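Local atomic coordinates of putative modulator of DNA gyrase (Bacteroides thetaiotaomicron, PDB entry 1VPB), a protein that probably acts as a metallopeptidase of the U62 (PmbA/TldD) family. Residues Y247-D252 / I372-F377. Residues are numbered along the deposited sequence; the frame is centred on the assembly and turned at random.
Sequences YTMVVD and ILVTGF
Three backbone hydrogen bonds join residues 247-251 and 372-377, parts of the parallel strands 245-251 and 370-378 in a mixed sheet of the C-terminal domain. Thr-248 O accepts from Ile-372 N (2.8 Å), Ile-372 O from Val-250 N, and Val-250 O from Val-374 N (2.7 Å), the last almost straight at 175°. Val-250 thus bonds through both its polar atoms, as parallel pairing requires.

Apolar contacts cover both faces. The extended CG1-CD1 arm of Ile-372 (chi2 179°) carries CD1 over the flat Tyr-247 ring, 3.8 Å from its centroid, a CH-pi contact; Lys-370 makes a cation-pi contact with the same ring, and the hydroxyl bonds to Gln-243 O. An alanine at Tyr-247 would remove this ring and would probably leave Ile-372 less well packed. Flexible Met-249, bent at its end (chi3 59°), lays SD 3.9 Å from Val-374 CG2 and also rests against Leu-259 of helix 256-265. On the other face Val-250, beta-branched as suits a strand, sets CG1 3.8 Å from Leu-373 CD1; both pack on Leu-361 of helix 361-366.

Where the pairing ends, Asp-252 offers two acceptors: OD2 for a water (2.6 Å) that also donates to Thr-375 O, OD1 for Asn-255 ND2. Thr-375 and Gly-376 form a classic bulge opposite Glu-394. Sheet bonds and apolar packing thus give way to water-mediated polarity.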
ATOM      1  N   TYR A 247      34.245   8.203   3.370  1.00 34.36           N
ATOM      2  CA  TYR A 247      34.624   6.832   3.713  1.00 34.39           C
ATOM      3  C   TYR A 247      34.493   5.982   2.471  1.00 32.59           C
ATOM      4  O   TYR A 247      33.694   6.276   1.601  1.00 32.59           O
ATOM      5  CB  TYR A 247      33.662   6.242   4.744  1.00 35.83           C
ATOM      6  CG  TYR A 247      33.718   6.845   6.140  1.00 31.18           C
ATOM      7  CD1 TYR A 247      32.983   7.985   6.462  1.00 35.37           C
ATOM      8  CD2 TYR A 247      34.461   6.234   7.147  1.00 36.46           C
ATOM      9  CE1 TYR A 247      33.015   8.519   7.767  1.00 37.54           C
ATOM     10  CE2 TYR A 247      34.490   6.753   8.425  1.00 35.59           C
ATOM     11  CZ  TYR A 247      33.765   7.888   8.735  1.00 40.46           C
ATOM     12  OH  TYR A 247      33.809   8.400  10.024  1.00 39.20           O
ATOM     13  N   THR A 248      35.215   4.873   2.435  1.00 32.98           N
ATOM     14  CA  THR A 248      34.893   3.793   1.501  1.00 31.89           C
ATOM     15  C   THR A 248      33.564   3.157   1.935  1.00 33.55           C
ATOM     16  O   THR A 248      33.420   2.786   3.103  1.00 36.20           O
ATOM     17  CB  THR A 248      35.949   2.716   1.563  1.00 32.95           C
ATOM     18  OG1 THR A 248      37.241   3.271   1.251  1.00 36.80           O
ATOM     19  CG2 THR A 248      35.691   1.616   0.527  1.00 33.54           C
ATOM     20  N   MET A 249      32.613   3.032   1.022  1.00 30.75           N
ATOM     21  CA  MET A 249      31.337   2.406   1.353  1.00 31.30           C
ATOM     22  C   MET A 249      31.273   0.985   0.809  1.00 32.45           C
ATOM     23  O   MET A 249      31.434   0.764  -0.383  1.00 33.09           O
ATOM     24  CB  MET A 249      30.164   3.223   0.808  1.00 31.24           C
ATOM     25  CG  MET A 249      28.823   2.607   1.166  1.00 33.28           C
ATOM     26  SD  MET A 249      27.348   3.537   0.782  1.00 33.42           S
ATOM     27  CE  MET A 249      27.468   3.762  -0.967  1.00 38.68           C
ATOM     28  N   VAL A 250      31.046   0.024   1.708  1.00 32.31           N
ATOM     29  CA  VAL A 250      30.783  -1.355   1.307  1.00 32.46           C
ATOM     30  C   VAL A 250      29.275  -1.629   1.526  1.00 32.80           C
ATOM     31  O   VAL A 250      28.710  -1.243   2.547  1.00 34.09           O
ATOM     32  CB  VAL A 250      31.652  -2.375   2.083  1.00 33.63           C
ATOM     33  CG1 VAL A 250      31.407  -3.794   1.545  1.00 35.91           C
ATOM     34  CG2 VAL A 250      33.134  -2.017   1.960  1.00 34.45           C
ATOM     35  N   VAL A 251      28.636  -2.262   0.554  1.00 34.77           N
ATOM     36  CA  VAL A 251      27.213  -2.610   0.655  1.00 33.39           C
ATOM     37  C   VAL A 251      26.992  -4.094   0.408  1.00 35.93           C
ATOM     38  O   VAL A 251      27.512  -4.657  -0.546  1.00 33.68           O
ATOM     39  CB  VAL A 251      26.363  -1.803  -0.332  1.00 34.02           C
ATOM     40  CG1 VAL A 251      24.859  -1.977  -0.002  1.00 36.71           C
ATOM     41  CG2 VAL A 251      26.764  -0.343  -0.321  1.00 41.46           C
ATOM     42  N   ASP A 252      26.206  -4.726   1.289  1.00 37.64           N
ATOM     43  CA  ASP A 252      25.970  -6.172   1.184  1.00 38.01           C
ATOM     44  C   ASP A 252      24.953  -6.501   0.115  1.00 38.59           C
ATOM     45  O   ASP A 252      24.330  -5.598  -0.429  1.00 39.87           O
ATOM     46  CB  ASP A 252      25.641  -6.777   2.552  1.00 40.33           C
ATOM     47  CG  ASP A 252      24.368  -6.242   3.173  1.00 46.52           C
ATOM     48  OD1 ASP A 252      23.478  -5.750   2.446  1.00 43.25           O
ATOM     49  OD2 ASP A 252      24.213  -6.313   4.430  1.00 47.78           O
ATOM     50  N   ILE A 372      32.801   2.195   5.811  1.00 34.43           N
ATOM     51  CA  ILE A 372      31.565   1.827   6.489  1.00 36.24           C
ATOM     52  C   ILE A 372      30.906   0.748   5.671  1.00 35.24           C
ATOM     53  O   ILE A 372      30.718   0.877   4.453  1.00 32.76           O
ATOM     54  CB  ILE A 372      30.642   3.065   6.620  1.00 34.78           C
ATOM     55  CG1 ILE A 372      31.287   4.058   7.584  1.00 37.44           C
ATOM     56  CG2 ILE A 372      29.216   2.644   7.055  1.00 33.62           C
ATOM     57  CD1 ILE A 372      30.497   5.356   7.788  1.00 41.50           C
ATOM     58  N   LEU A 373      30.516  -0.324   6.351  1.00 36.72           N
ATOM     59  CA  LEU A 373      29.730  -1.364   5.739  1.00 36.65           C
ATOM     60  C   LEU A 373      28.277  -0.993   5.991  1.00 35.18           C
ATOM     61  O   LEU A 373      27.880  -0.801   7.135  1.00 36.85           O
ATOM     62  CB  LEU A 373      30.046  -2.713   6.384  1.00 37.30           C
ATOM     63  CG  LEU A 373      29.031  -3.810   6.017  1.00 37.09           C
ATOM     64  CD1 LEU A 373      29.029  -4.170   4.540  1.00 36.00           C
ATOM     65  CD2 LEU A 373      29.280  -5.038   6.889  1.00 40.48           C
ATOM     66  N   VAL A 374      27.495  -0.890   4.927  1.00 35.64           N
ATOM     67  CA  VAL A 374      26.060  -0.621   5.017  1.00 36.17           C
ATOM     68  C   VAL A 374      25.245  -1.910   5.008  1.00 38.01           C
ATOM     69  O   VAL A 374      25.238  -2.674   4.035  1.00 36.28           O
ATOM     70  CB  VAL A 374      25.613   0.316   3.869  1.00 37.39           C
ATOM     71  CG1 VAL A 374      24.078   0.493   3.864  1.00 40.35           C
ATOM     72  CG2 VAL A 374      26.319   1.651   4.043  1.00 35.48           C
ATOM     73  N   THR A 375      24.569  -2.171   6.123  1.00 40.41           N
ATOM     74  CA  THR A 375      23.746  -3.370   6.226  1.00 40.52           C
ATOM     75  C   THR A 375      22.271  -3.051   6.175  1.00 41.98           C
ATOM     76  O   THR A 375      21.422  -3.958   6.310  1.00 38.76           O
ATOM     77  CB  THR A 375      24.055  -4.118   7.541  1.00 40.48           C
ATOM     78  OG1 THR A 375      23.824  -3.269   8.682  1.00 36.44           O
ATOM     79  CG2 THR A 375      25.508  -4.491   7.602  1.00 42.07           C
ATOM     80  N   GLY A 376      21.950  -1.780   6.014  1.00 39.82           N
ATOM     81  CA  GLY A 376      20.554  -1.415   5.891  1.00 40.35           C
ATOM     82  C   GLY A 376      20.371   0.058   5.642  1.00 42.01           C
ATOM     83  O   GLY A 376      21.233   0.866   5.977  1.00 39.20           O
ATOM     84  N   PHE A 377      19.245   0.392   5.033  1.00 45.13           N
ATOM     85  CA  PHE A 377      18.914   1.770   4.677  1.00 48.44           C
ATOM     86  C   PHE A 377      17.684   2.189   5.449  1.00 54.20           C
ATOM     87  O   PHE A 377      16.728   1.418   5.506  1.00 56.43           O
ATOM     88  CB  PHE A 377      18.621   1.861   3.177  1.00 47.43           C
ATOM     89  CG  PHE A 377      19.827   1.807   2.333  1.00 42.88           C
ATOM     90  CD1 PHE A 377      20.645   2.934   2.223  1.00 40.22           C
ATOM     91  CD2 PHE A 377      20.161   0.662   1.631  1.00 46.38           C
ATOM     92  CE1 PHE A 377      21.772   2.900   1.468  1.00 43.04           C
ATOM     93  CE2 PHE A 377      21.290   0.627   0.858  1.00 47.67           C
ATOM     94  CZ  PHE A 377      22.097   1.742   0.763  1.00 47.52           C
TER
HETATM   95  O   HOH W   1      21.846  -6.453   5.604  1.00 40.48           O